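PDB 3B5O: CADD-like protein of unknown function from Nostoc punctiforme, which is of unknown function but, as a CADD-like member of the heme oxygenase-like clan, may be an oxidoreductase built on an all-helical bundle. Local coordinates for residues N72-E77 against R192-A197; D132-Y137 against P201-E206; D18-S23 against A217-W222; P28-L33 against I156-E161; Q47-P52 against S94-L99. All coordinates share one frame; numbering follows the deposited sequence. Where two conformers were deposited one is given.

Contact 1 of 5, residues N72-E77 against R192-A197; sequences NGVAQE and RTSVAA
Val-74 and Ser-194 join helix 72-85 and helix 190-196 as a nearly antiparallel pair, the short segments running at 160° with their axes 8.2 Å apart. Gly-73 leaves that side of its turn without a side chain, and there the backbones come close: CA of Val-74 lies 5.1 Å from CA of Ser-194. The apolar part is small. A chi1 of 176° sets CG1 of Val-74 anti to the backbone N, which leaves CG2 anti to the carbonyl carbon; this CG2 meets CG2 of Val-195 at 3.9 Å, and Leu-139 of helix 135-163 touches both valines. Polar atoms take part here by packing. The hydroxyl of Ser-194 is bonded back to Leu-191 O in its own helix and meets Val-74 and CB of Glu-77 by packing alone. Gly-73 O also faces CB of Ser-194 at 3.8 Å. The closest approach of all is that of a methyl group to a carbonyl oxygen: CG2 of Val-74 stands 3.4 Å from Ser-194 O.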
# COMPACT_ATOMS: atom_id res chain seq x y z
N ASN A 72 15.85 -15.36 9.85
CA ASN A 72 14.83 -16.39 9.68
C ASN A 72 13.48 -16.03 10.29
O ASN A 72 12.43 -16.31 9.69
CB ASN A 72 15.36 -17.72 10.25
CG ASN A 72 16.57 -18.21 9.49
OD1 ASN A 72 16.58 -18.23 8.26
ND2 ASN A 72 17.59 -18.63 10.22
N GLY A 73 13.50 -15.40 11.45
CA GLY A 73 12.27 -14.95 12.09
C GLY A 73 11.50 -13.95 11.25
O GLY A 73 10.27 -13.92 11.27
N VAL A 74 12.24 -13.10 10.54
CA VAL A 74 11.64 -12.11 9.65
C VAL A 74 11.03 -12.80 8.43
O VAL A 74 9.90 -12.51 8.04
CB VAL A 74 12.68 -11.07 9.20
CG1 VAL A 74 12.07 -10.09 8.17
CG2 VAL A 74 13.24 -10.29 10.40
N ALA A 75 11.77 -13.74 7.85
CA ALA A 75 11.23 -14.52 6.73
C ALA A 75 9.94 -15.21 7.15
O ALA A 75 8.99 -15.29 6.37
CB ALA A 75 12.26 -15.52 6.21
N GLN A 76 9.89 -15.74 8.37
CA GLN A 76 8.68 -16.40 8.84
C GLN A 76 7.52 -15.43 8.96
O GLN A 76 6.41 -15.74 8.53
CB GLN A 76 8.93 -17.10 10.19
CG GLN A 76 7.70 -17.83 10.73
CD GLN A 76 7.18 -18.88 9.76
OE1 GLN A 76 7.95 -19.69 9.26
NE2 GLN A 76 5.89 -18.84 9.47
N GLU A 77 7.76 -14.25 9.54
CA GLU A 77 6.71 -13.24 9.66
C GLU A 77 6.21 -12.82 8.27
O GLU A 77 5.01 -12.67 8.05
CB GLU A 77 7.22 -12.01 10.39
CG GLU A 77 6.16 -10.97 10.69
CD GLU A 77 5.13 -11.42 11.74
OE1 GLU A 77 5.43 -12.35 12.51
OE2 GLU A 77 4.03 -10.83 11.78
N ARG A 192 7.96 -5.51 13.08
CA ARG A 192 8.93 -4.73 13.84
C ARG A 192 9.71 -5.61 14.81
O ARG A 192 10.92 -5.54 14.86
CB ARG A 192 8.27 -3.56 14.60
CG ARG A 192 9.19 -2.88 15.62
CD ARG A 192 8.54 -1.65 16.26
NE ARG A 192 7.29 -1.97 16.94
CZ ARG A 192 7.20 -2.56 18.13
NH1 ARG A 192 8.29 -2.93 18.80
NH2 ARG A 192 6.00 -2.80 18.65
N THR A 193 9.00 -6.43 15.59
CA THR A 193 9.67 -7.24 16.60
C THR A 193 10.57 -8.28 15.97
O THR A 193 11.66 -8.55 16.50
CB THR A 193 8.68 -7.89 17.59
OG1 THR A 193 7.82 -8.79 16.90
CG2 THR A 193 7.85 -6.84 18.26
N SER A 194 10.18 -8.83 14.81
CA SER A 194 11.04 -9.80 14.15
C SER A 194 12.31 -9.15 13.62
O SER A 194 13.39 -9.71 13.77
CB SER A 194 10.29 -10.57 13.06
OG SER A 194 10.03 -9.79 11.92
N VAL A 195 12.20 -7.98 13.00
CA VAL A 195 13.37 -7.30 12.47
C VAL A 195 14.32 -6.89 13.60
O VAL A 195 15.54 -6.96 13.45
CB VAL A 195 12.99 -6.08 11.59
CG1 VAL A 195 14.21 -5.25 11.24
CG2 VAL A 195 12.25 -6.53 10.33
N ALA A 196 13.73 -6.48 14.73
CA ALA A 196 14.52 -6.05 15.90
C ALA A 196 15.52 -7.12 16.35
O ALA A 196 16.60 -6.79 16.87
CB ALA A 196 13.59 -5.69 17.04
N ALA A 197 15.17 -8.38 16.15
CA ALA A 197 16.04 -9.50 16.55
C ALA A 197 17.33 -9.64 15.73
O ALA A 197 18.30 -10.28 16.18
CB ALA A 197 15.26 -10.79 16.51

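Contact 2 of 5, residues D132-Y137 against P201-E206; sequences DRQVDY and PEEFGE
Asp-136 and Glu-203 form part of the tight side of this contact, where the start of helix 135-163 meets the start of helix 204-230. OD2 of Asp-136 sits 3.2 Å from CB of Glu-203, and the two side chains pass at a slant, their carboxylate planes 45° apart. Beside them the backbones close up: CA of Tyr-137 makes a CA-H...O contact of 3.4 Å with Glu-206 O, and its ring carbon CD2 lies near the same oxygen. Trp-71 and Ile-199 also touch Asp-136 here.

The outer side is looser and wet. Arg-133 NH2 reaches OE1 of Glu-206 at 3.2 Å in a salt bridge whose hydrogen bond is weak, bent to 131°. One water accepts from Arg-133 NE and from Gln-134 N and donates weakly to OE1 of Glu-206; a second donates to OE2 at 2.8 Å. The guanidinium rides over the Tyr-137 ring toward its rim, with CE2 3.3 Å from the guanidinium plane.

Gln-134, at the N-cap position, works between the two acids. Its NE2 gives a good bond to Asp-136 OD1 (2.9 Å) and a weak one to Glu-203 OE1 (3.1 Å). Those two carboxylate oxygens are 4.4 Å apart, so their repulsion may raise the proton affinity of one acid, and the shared amide would offset part of it.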
# COMPACT_ATOMS: atom_id res chain seq x y z
N ASP A 132 15.28 -4.72 -4.62
CA ASP A 132 16.47 -5.35 -5.14
C ASP A 132 17.73 -4.97 -4.37
O ASP A 132 18.82 -5.45 -4.71
CB ASP A 132 16.63 -4.97 -6.62
N ARG A 133 17.61 -4.14 -3.34
CA ARG A 133 18.77 -3.66 -2.58
C ARG A 133 19.13 -4.66 -1.44
O ARG A 133 18.62 -5.77 -1.43
CB ARG A 133 18.42 -2.28 -2.00
CG ARG A 133 18.20 -1.21 -3.06
CD ARG A 133 19.50 -0.52 -3.46
NE ARG A 133 20.18 0.10 -2.32
CZ ARG A 133 20.18 1.40 -2.02
NH1 ARG A 133 19.56 2.30 -2.78
NH2 ARG A 133 20.84 1.80 -0.94
N GLN A 134 20.01 -4.27 -0.52
CA GLN A 134 20.39 -5.15 0.60
C GLN A 134 19.26 -5.28 1.63
O GLN A 134 18.35 -4.47 1.68
CB GLN A 134 21.71 -4.69 1.28
CG GLN A 134 21.56 -3.63 2.42
CD GLN A 134 22.87 -3.27 3.18
OE1 GLN A 134 23.89 -2.91 2.56
NE2 GLN A 134 22.82 -3.32 4.52
N VAL A 135 19.34 -6.31 2.46
CA VAL A 135 18.24 -6.70 3.32
C VAL A 135 17.71 -5.58 4.21
O VAL A 135 16.49 -5.44 4.36
CB VAL A 135 18.60 -7.96 4.16
CG1 VAL A 135 19.80 -7.68 5.09
CG2 VAL A 135 17.40 -8.47 4.94
N ASP A 136 18.59 -4.78 4.79
CA ASP A 136 18.13 -3.74 5.71
C ASP A 136 17.25 -2.69 5.00
O ASP A 136 16.21 -2.31 5.52
CB ASP A 136 19.32 -3.09 6.42
CG ASP A 136 20.21 -4.11 7.09
OD1 ASP A 136 21.07 -4.68 6.39
OD2 ASP A 136 20.02 -4.37 8.31
N TYR A 137 17.68 -2.29 3.83
CA TYR A 137 16.96 -1.32 3.02
C TYR A 137 15.65 -1.90 2.57
O TYR A 137 14.61 -1.25 2.62
CB TYR A 137 17.81 -0.96 1.82
CG TYR A 137 17.34 0.17 0.96
CD1 TYR A 137 16.38 -0.03 -0.03
CD2 TYR A 137 17.88 1.45 1.07
CE1 TYR A 137 15.98 0.97 -0.86
CE2 TYR A 137 17.49 2.47 0.24
CZ TYR A 137 16.54 2.23 -0.74
OH TYR A 137 16.16 3.24 -1.59
N PRO A 201 22.62 -1.81 14.72
CA PRO A 201 22.60 -0.35 14.70
C PRO A 201 23.27 0.30 13.48
O PRO A 201 22.80 1.34 13.01
CB PRO A 201 23.37 -0.00 15.99
CG PRO A 201 23.04 -1.11 16.90
CD PRO A 201 23.03 -2.33 16.03
N GLU A 202 24.34 -0.30 12.96
CA GLU A 202 25.06 0.28 11.81
C GLU A 202 24.26 0.26 10.51
O GLU A 202 24.64 0.93 9.55
CB GLU A 202 26.42 -0.39 11.58
CG GLU A 202 26.41 -1.89 11.45
CD GLU A 202 26.60 -2.63 12.77
OE1 GLU A 202 26.24 -2.08 13.85
OE2 GLU A 202 27.09 -3.78 12.73
N GLU A 203 23.17 -0.50 10.50
CA GLU A 203 22.27 -0.53 9.33
C GLU A 203 20.93 0.19 9.52
O GLU A 203 20.06 0.13 8.64
CB GLU A 203 22.05 -1.97 8.93
CG GLU A 203 23.34 -2.78 8.62
CD GLU A 203 24.33 -2.07 7.69
OE1 GLU A 203 23.90 -1.38 6.73
OE2 GLU A 203 25.56 -2.22 7.91
N PHE A 204 20.74 0.87 10.64
CA PHE A 204 19.51 1.65 10.85
C PHE A 204 19.30 2.68 9.73
O PHE A 204 18.18 2.93 9.30
CB PHE A 204 19.52 2.36 12.21
CG PHE A 204 19.20 1.48 13.39
CD1 PHE A 204 19.22 0.10 13.33
CD2 PHE A 204 18.94 2.06 14.62
CE1 PHE A 204 18.94 -0.67 14.46
CE2 PHE A 204 18.67 1.29 15.74
CZ PHE A 204 18.68 -0.07 15.66
N GLY A 205 20.39 3.29 9.27
CA GLY A 205 20.30 4.30 8.23
C GLY A 205 19.77 3.73 6.92
O GLY A 205 19.04 4.40 6.20
N GLU A 206 20.17 2.50 6.62
CA GLU A 206 19.71 1.84 5.38
C GLU A 206 18.24 1.46 5.50
O GLU A 206 17.47 1.63 4.55
CB GLU A 206 20.57 0.60 5.06
CG GLU A 206 21.90 0.97 4.41
CD GLU A 206 21.69 1.58 3.03
OE1 GLU A 206 21.38 0.82 2.09
OE2 GLU A 206 21.78 2.82 2.88
O HOH W 1 21.41 -1.64 -0.12
O HOH W 2 20.92 4.56 0.91

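Contact 3 of 5, residues D18-S23 against A217-W222; sequences DYVAFS and AMQVWW
Gln-219, on helix 204-230, reaches across to the single 3-10 turn of residues 20-22 that follows helix 2-18. Its chi1 of 171° sets CG anti to the backbone N. CB and CG both pack on CB of Ala-21, each at 3.8 Å, and CD passes CD2 of Tyr-19. At the tip OE1 accepts from Ala-21 N, 2.9 Å away and almost straight at 171°, although the donor stands well above the carbonyl plane. NE2 donates to a water 3.0 Å off, and that water also bridges Val-20 N and Asp-18 O. Phe-22 turns its edge to CB of Met-218, a selenomethionine, with CZ 3.7 Å from that CB; SE lies oblique to the ring in a Met-aromatic contact. The edge of Trp-222 points toward the Phe-22 face in an offset edge-to-face pair, the phenyl and indole five-membered-ring centroids 6.0 Å apart, planes at 81°. The amide thus serves the turn's polar backbone, whereas the aromatic side buries Trp-222 NE1 unpartnered, a likely desolvation cost, and probably holds by packing.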
# COMPACT_ATOMS: atom_id res chain seq x y z
N ASP A 18 4.52 14.58 7.35
CA ASP A 18 5.10 15.18 6.16
C ASP A 18 4.58 14.70 4.82
O ASP A 18 5.06 15.19 3.79
CB ASP A 18 6.62 14.99 6.20
CG ASP A 18 7.33 15.90 7.20
OD1 ASP A 18 6.68 16.70 7.92
OD2 ASP A 18 8.56 15.76 7.29
N TYR A 19 3.61 13.78 4.81
CA TYR A 19 3.19 13.10 3.57
C TYR A 19 1.70 13.31 3.30
O TYR A 19 0.88 12.58 3.83
CB TYR A 19 3.55 11.62 3.63
CG TYR A 19 5.00 11.42 3.39
CD1 TYR A 19 5.94 11.72 4.38
CD2 TYR A 19 5.48 11.09 2.14
CE1 TYR A 19 7.29 11.63 4.14
CE2 TYR A 19 6.83 10.98 1.88
CZ TYR A 19 7.74 11.27 2.90
OH TYR A 19 9.07 11.19 2.68
N VAL A 20 1.40 14.25 2.44
CA VAL A 20 -0.01 14.55 2.11
C VAL A 20 -0.72 13.36 1.49
O VAL A 20 -1.93 13.24 1.62
CB VAL A 20 -0.16 15.77 1.19
CG1 VAL A 20 0.32 17.05 1.92
CG2 VAL A 20 0.53 15.61 -0.15
N ALA A 21 -0.02 12.47 0.81
CA ALA A 21 -0.72 11.35 0.19
C ALA A 21 -1.42 10.47 1.19
O ALA A 21 -2.36 9.77 0.84
CB ALA A 21 0.26 10.50 -0.64
N PHE A 22 -0.93 10.44 2.43
CA PHE A 22 -1.48 9.58 3.46
C PHE A 22 -2.39 10.34 4.42
O PHE A 22 -2.87 9.76 5.38
CB PHE A 22 -0.34 8.81 4.14
CG PHE A 22 0.40 7.98 3.15
CD1 PHE A 22 -0.23 6.90 2.57
CD2 PHE A 22 1.66 8.35 2.69
CE1 PHE A 22 0.37 6.15 1.57
CE2 PHE A 22 2.28 7.57 1.68
CZ PHE A 22 1.61 6.50 1.15
N SER A 23 -2.63 11.61 4.11
CA SER A 23 -3.59 12.43 4.86
C SER A 23 -5.01 12.24 4.34
O SER A 23 -5.25 12.36 3.14
CB SER A 23 -3.23 13.88 4.71
OG SER A 23 -4.26 14.74 5.19
N ALA A 217 7.88 7.09 -3.11
CA ALA A 217 7.39 6.52 -4.37
C ALA A 217 5.86 6.43 -4.36
O ALA A 217 5.18 6.73 -5.37
CB ALA A 217 8.01 5.15 -4.62
N MSE A 218 5.32 6.01 -3.24
CA MSE A 218 3.86 5.88 -3.12
C MSE A 218 3.20 7.25 -3.21
O MSE A 218 2.16 7.41 -3.85
CB MSE A 218 3.50 5.22 -1.82
CG MSE A 218 3.91 3.75 -1.74
SE MSE A 218 3.63 2.95 -0.03
CE MSE A 218 1.73 2.85 -0.07
N GLN A 219 3.79 8.25 -2.56
CA GLN A 219 3.23 9.59 -2.64
C GLN A 219 3.23 10.16 -4.06
O GLN A 219 2.23 10.73 -4.51
CB GLN A 219 3.91 10.54 -1.65
CG GLN A 219 3.51 12.00 -1.89
CD GLN A 219 3.55 12.84 -0.66
OE1 GLN A 219 2.88 12.54 0.32
NE2 GLN A 219 4.31 13.93 -0.72
N VAL A 220 4.35 10.01 -4.75
CA VAL A 220 4.46 10.42 -6.14
C VAL A 220 3.36 9.77 -6.99
O VAL A 220 2.73 10.42 -7.79
CB VAL A 220 5.89 10.16 -6.69
CG1 VAL A 220 5.89 10.14 -8.21
CG2 VAL A 220 6.86 11.23 -6.13
N TRP A 221 3.12 8.49 -6.77
CA TRP A 221 2.07 7.76 -7.48
C TRP A 221 0.70 8.35 -7.25
O TRP A 221 -0.05 8.59 -8.20
CB TRP A 221 2.11 6.29 -7.10
CG TRP A 221 1.04 5.42 -7.64
CD1 TRP A 221 0.79 5.14 -8.95
CD2 TRP A 221 0.16 4.61 -6.86
NE1 TRP A 221 -0.24 4.24 -9.03
CE2 TRP A 221 -0.62 3.87 -7.77
CE3 TRP A 221 -0.02 4.43 -5.48
CZ2 TRP A 221 -1.56 2.94 -7.34
CZ3 TRP A 221 -0.96 3.52 -5.05
CH2 TRP A 221 -1.73 2.78 -5.99
N TRP A 222 0.35 8.59 -6.00
CA TRP A 222 -0.96 9.20 -5.71
C TRP A 222 -1.12 10.54 -6.43
O TRP A 222 -2.18 10.84 -6.97
CB TRP A 222 -1.15 9.37 -4.20
CG TRP A 222 -1.62 8.13 -3.52
CD1 TRP A 222 -0.89 7.26 -2.76
CD2 TRP A 222 -2.94 7.59 -3.59
NE1 TRP A 222 -1.68 6.22 -2.33
CE2 TRP A 222 -2.94 6.40 -2.83
CE3 TRP A 222 -4.12 8.00 -4.22
CZ2 TRP A 222 -4.08 5.63 -2.68
CZ3 TRP A 222 -5.24 7.23 -4.06
CH2 TRP A 222 -5.21 6.07 -3.31
O HOH W 3 3.70 15.86 1.46

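Contact 4 of 5, residues P28-L33 against I156-E161; sequences PVVQML and IVKLVE
Val-30 and Val-29 both direct their backbone N to one oxygen, OD1 of Asn-27, the bond from Val-29 being weak. The two bonds tie Asn-27 to the start of residues 28-31, which have helical backbone angles without the regular helix bonds and offer their side chains to helix 135-163. CG1 of Val-29 meets CD2 of Leu-159 at 3.9 Å, the two side chains crossing at about a right angle. The same CD2 also touches CD2 of Leu-33, 4.1 Å away. On the more exposed side the carbon chain of Lys-158 lies across Val-30, with CE 3.7 Å from CG1 of that valine and 4.0 Å from CD1 of Leu-33; the lysine has two conformers, so these details are less secure. Val-29 also touches Trp-222 of helix 204-230 and Ile-41 of helix 38-68. The surfaces that meet are entirely hydrocarbon: the lysine contributes its methylenes, and the cohesion is hydrophobic rather than electrostatic.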
# COMPACT_ATOMS: atom_id res chain seq x y z
N PRO A 28 -4.11 13.91 -2.70
CA PRO A 28 -4.47 14.62 -3.92
C PRO A 28 -5.74 14.16 -4.62
O PRO A 28 -6.34 14.96 -5.32
CB PRO A 28 -3.23 14.45 -4.81
CG PRO A 28 -2.57 13.26 -4.31
CD PRO A 28 -2.79 13.26 -2.83
N VAL A 29 -6.11 12.89 -4.47
CA VAL A 29 -7.39 12.44 -4.98
C VAL A 29 -8.52 13.02 -4.13
O VAL A 29 -9.51 13.52 -4.66
CB VAL A 29 -7.45 10.90 -5.11
CG1 VAL A 29 -8.85 10.48 -5.55
CG2 VAL A 29 -6.37 10.41 -6.12
N VAL A 30 -8.38 12.97 -2.81
CA VAL A 30 -9.39 13.61 -1.93
C VAL A 30 -9.57 15.08 -2.32
O VAL A 30 -10.70 15.58 -2.38
CB VAL A 30 -9.00 13.49 -0.44
CG1 VAL A 30 -9.93 14.37 0.44
CG2 VAL A 30 -9.07 12.00 -0.01
N GLN A 31 -8.47 15.76 -2.64
CA GLN A 31 -8.51 17.19 -2.97
C GLN A 31 -9.23 17.50 -4.27
O GLN A 31 -9.61 18.66 -4.50
CB GLN A 31 -7.10 17.79 -2.99
CG GLN A 31 -6.50 17.89 -1.60
CD GLN A 31 -6.91 19.16 -0.88
OE1 GLN A 31 -6.81 20.26 -1.45
NE2 GLN A 31 -7.38 19.02 0.36
N MSE A 32 -9.43 16.49 -5.13
CA MSE A 32 -10.15 16.68 -6.39
C MSE A 32 -11.59 16.18 -6.33
O MSE A 32 -12.30 16.28 -7.33
CB MSE A 32 -9.41 16.04 -7.58
CG MSE A 32 -9.38 14.50 -7.63
SE MSE A 32 -8.33 13.90 -9.08
CE MSE A 32 -9.85 13.59 -10.26
N LEU A 33 -12.05 15.69 -5.19
CA LEU A 33 -13.39 15.11 -5.13
C LEU A 33 -14.49 16.13 -5.45
O LEU A 33 -15.52 15.75 -5.99
CB LEU A 33 -13.68 14.45 -3.81
CG LEU A 33 -12.90 13.15 -3.55
CD1 LEU A 33 -13.14 12.66 -2.14
CD2 LEU A 33 -13.27 12.07 -4.55
N ILE A 156 -9.03 4.60 1.12
CA ILE A 156 -9.79 3.75 0.23
C ILE A 156 -11.25 3.66 0.70
O ILE A 156 -12.15 3.75 -0.14
CB ILE A 156 -9.17 2.35 0.09
CG1 ILE A 156 -7.78 2.43 -0.54
CG2 ILE A 156 -10.08 1.45 -0.73
CD1 ILE A 156 -7.66 3.28 -1.73
N VAL A 157 -11.47 3.51 2.00
CA VAL A 157 -12.86 3.50 2.53
C VAL A 157 -13.57 4.80 2.10
O VAL A 157 -14.74 4.77 1.64
CB VAL A 157 -12.89 3.31 4.07
CG1 VAL A 157 -14.32 3.54 4.61
CG2 VAL A 157 -12.43 1.94 4.45
N LYS A 158 -12.91 5.94 2.27
CA LYS A 158 -13.49 7.22 1.88
C LYS A 158 -13.87 7.25 0.41
O LYS A 158 -14.99 7.60 0.05
CB LYS A 158 -12.54 8.37 2.20
CG LYS A 158 -13.03 9.75 1.75
CD LYS A 158 -12.07 10.84 2.17
CE LYS A 158 -12.56 12.21 1.78
NZ LYS A 158 -13.70 12.62 2.64
N LEU A 159 -12.94 6.86 -0.46
CA LEU A 159 -13.21 6.89 -1.90
C LEU A 159 -14.32 5.93 -2.28
O LEU A 159 -15.17 6.25 -3.12
CB LEU A 159 -11.95 6.56 -2.68
CG LEU A 159 -10.79 7.54 -2.48
CD1 LEU A 159 -9.58 7.10 -3.32
CD2 LEU A 159 -11.21 8.99 -2.84
N VAL A 160 -14.32 4.75 -1.67
CA VAL A 160 -15.33 3.73 -1.99
C VAL A 160 -16.71 4.18 -1.51
O VAL A 160 -17.70 4.02 -2.23
CB VAL A 160 -14.92 2.32 -1.48
CG1 VAL A 160 -16.08 1.31 -1.63
CG2 VAL A 160 -13.69 1.82 -2.26
N GLU A 161 -16.77 4.77 -0.32
CA GLU A 161 -18.03 5.35 0.18
C GLU A 161 -18.52 6.49 -0.71
O GLU A 161 -19.72 6.62 -0.96
CB GLU A 161 -17.88 5.83 1.63
CG GLU A 161 -17.83 4.71 2.64
CD GLU A 161 -17.66 5.20 4.07
OE1 GLU A 161 -17.46 6.42 4.27
OE2 GLU A 161 -17.73 4.36 5.00

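Contact 5 of 5, residues Q47-P52 against S94-L99; sequences QYSIFP and SHYTLL
Tyr-96 and Leu-99, one turn apart on helix 95-107, face Ser-49 on helix 38-68, and these three residues bury the most surface here. The two short helical segments run nearly antiparallel, at 161°, with axes 9.7 Å apart, a spacing wide enough to hold side chains between them. Tyr-96 brings the edge of its ring to the backbone: CE1 is 3.3 Å from Ser-49 O, which lies near the ring plane. At its tip the phenol OH shares a water with Ser-49, 2.7 Å from Tyr-96 OH and likewise 2.7 Å from Ser-49 OG, to which the water donates. Ser-49 OG is also bonded to Gln-46 O in its own helix, so the hydroxyl both donates, to Gln-46 O, and accepts, from the water.

Leu-99 makes its contacts through one methyl group, CD2. It meets the edge of the Tyr-48 ring, 3.8 Å from CE2, and touches CB of Ser-49 and CG of Pro-52 at longer range. Pro-52 marks a kink in its helix, and its CD packs over one face of the Tyr-48 ring.

Helix 38-68 is flanked here by two more helices: Tyr-48 OH bonds to Glu-152 on helix 135-163, while the Tyr-48 ring touches Trp-221 and Trp-222 on helix 204-230.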
# COMPACT_ATOMS: atom_id res chain seq x y z
N GLN A 47 -6.85 1.60 -10.85
CA GLN A 47 -5.39 1.65 -10.73
C GLN A 47 -4.90 1.28 -9.35
O GLN A 47 -3.92 0.53 -9.21
CB GLN A 47 -4.86 3.02 -11.14
CG GLN A 47 -5.04 3.27 -12.61
CD GLN A 47 -4.22 2.30 -13.48
OE1 GLN A 47 -3.05 2.06 -13.22
NE2 GLN A 47 -4.87 1.72 -14.51
N TYR A 48 -5.56 1.80 -8.33
CA TYR A 48 -5.17 1.48 -6.97
C TYR A 48 -5.14 -0.03 -6.75
O TYR A 48 -4.23 -0.55 -6.13
CB TYR A 48 -6.09 2.14 -5.93
CG TYR A 48 -5.84 1.56 -4.59
CD1 TYR A 48 -4.74 1.94 -3.84
CD2 TYR A 48 -6.62 0.51 -4.12
CE1 TYR A 48 -4.48 1.31 -2.62
CE2 TYR A 48 -6.38 -0.08 -2.92
CZ TYR A 48 -5.31 0.30 -2.19
OH TYR A 48 -5.08 -0.34 -0.98
N SER A 49 -6.15 -0.72 -7.26
CA SER A 49 -6.28 -2.14 -7.01
C SER A 49 -5.06 -2.97 -7.42
O SER A 49 -4.84 -4.05 -6.88
CB SER A 49 -7.54 -2.68 -7.67
OG SER A 49 -7.41 -2.81 -9.07
N ILE A 50 -4.30 -2.47 -8.37
CA ILE A 50 -3.12 -3.18 -8.84
C ILE A 50 -2.10 -3.28 -7.72
O ILE A 50 -1.35 -4.25 -7.64
CB ILE A 50 -2.54 -2.48 -10.08
CG1 ILE A 50 -3.52 -2.56 -11.25
CG2 ILE A 50 -1.16 -3.06 -10.49
CD1 ILE A 50 -3.19 -1.69 -12.44
N PHE A 51 -2.03 -2.26 -6.88
CA PHE A 51 -0.98 -2.20 -5.89
C PHE A 51 -1.07 -3.32 -4.83
O PHE A 51 -0.08 -4.03 -4.62
CB PHE A 51 -0.93 -0.78 -5.32
CG PHE A 51 0.32 -0.47 -4.54
CD1 PHE A 51 1.57 -0.79 -5.01
CD2 PHE A 51 0.21 0.24 -3.36
CE1 PHE A 51 2.72 -0.45 -4.27
CE2 PHE A 51 1.35 0.57 -2.63
CZ PHE A 51 2.58 0.22 -3.10
N PRO A 52 -2.23 -3.53 -4.19
CA PRO A 52 -2.29 -4.67 -3.29
C PRO A 52 -1.96 -6.00 -3.96
O PRO A 52 -1.36 -6.87 -3.31
CB PRO A 52 -3.73 -4.68 -2.76
CG PRO A 52 -4.40 -3.53 -3.35
CD PRO A 52 -3.44 -2.70 -4.12
N SER A 94 -8.32 -14.17 -1.37
CA SER A 94 -7.31 -13.14 -1.19
C SER A 94 -7.92 -11.78 -0.88
O SER A 94 -9.04 -11.46 -1.30
CB SER A 94 -6.44 -13.00 -2.43
OG SER A 94 -7.15 -12.44 -3.51
N HIS A 95 -7.15 -10.96 -0.18
CA HIS A 95 -7.53 -9.57 0.05
C HIS A 95 -7.79 -8.82 -1.24
O HIS A 95 -8.75 -8.05 -1.34
CB HIS A 95 -6.48 -8.87 0.92
CG HIS A 95 -6.46 -9.36 2.34
ND1 HIS A 95 -5.52 -8.94 3.25
CD2 HIS A 95 -7.27 -10.22 3.00
CE1 HIS A 95 -5.75 -9.52 4.41
NE2 HIS A 95 -6.81 -10.30 4.29
N TYR A 96 -6.96 -9.06 -2.26
CA TYR A 96 -7.16 -8.46 -3.56
C TYR A 96 -8.52 -8.82 -4.13
O TYR A 96 -9.26 -7.97 -4.62
CB TYR A 96 -6.03 -8.88 -4.53
CG TYR A 96 -6.31 -8.48 -5.94
CD1 TYR A 96 -6.15 -7.16 -6.37
CD2 TYR A 96 -6.83 -9.39 -6.85
CE1 TYR A 96 -6.42 -6.80 -7.64
CE2 TYR A 96 -7.14 -9.03 -8.13
CZ TYR A 96 -6.94 -7.72 -8.54
OH TYR A 96 -7.22 -7.37 -9.82
N THR A 97 -8.87 -10.10 -4.08
CA THR A 97 -10.14 -10.54 -4.62
C THR A 97 -11.32 -9.95 -3.87
O THR A 97 -12.31 -9.58 -4.52
CB THR A 97 -10.18 -12.07 -4.65
OG1 THR A 97 -9.25 -12.50 -5.65
CG2 THR A 97 -11.58 -12.57 -5.00
N LEU A 98 -11.22 -9.84 -2.55
CA LEU A 98 -12.30 -9.22 -1.77
C LEU A 98 -12.54 -7.79 -2.24
O LEU A 98 -13.67 -7.36 -2.41
CB LEU A 98 -12.00 -9.26 -0.28
CG LEU A 98 -11.98 -10.64 0.38
CD1 LEU A 98 -11.47 -10.55 1.81
CD2 LEU A 98 -13.39 -11.29 0.35
N LEU A 99 -11.46 -7.04 -2.43
CA LEU A 99 -11.60 -5.69 -2.94
C LEU A 99 -12.17 -5.67 -4.35
O LEU A 99 -13.14 -4.94 -4.64
CB LEU A 99 -10.23 -4.97 -2.91
CG LEU A 99 -10.20 -3.57 -3.51
CD1 LEU A 99 -11.12 -2.63 -2.73
CD2 LEU A 99 -8.75 -3.05 -3.51
O HOH W 4 -6.45 -4.90 -10.57

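Helix 204-230 ties contacts 2 and 3 together, their centres 23 Å apart, and helix 135-163 does the same for contacts 2 and 4 at 34 Å, on opposite sides of the chain's centre. Contacts 1 and 2 lie 14 Å apart at one end of the bundle. Contacts 3, 4 and 5 touch one another, 3 and 5 buried and 4 only partly so: Trp-222 of contact 3 packs on Val-29 and Ile-156 of contact 4, with CE3 3.8 Å from CG2 of Val-29, and CE of Met-218 lies 3.5 Å from CE2 of Phe-51 of contact 5. Ile-156 and Tyr-48 close the ring between contacts 4 and 5. No active site or ligand has been assigned.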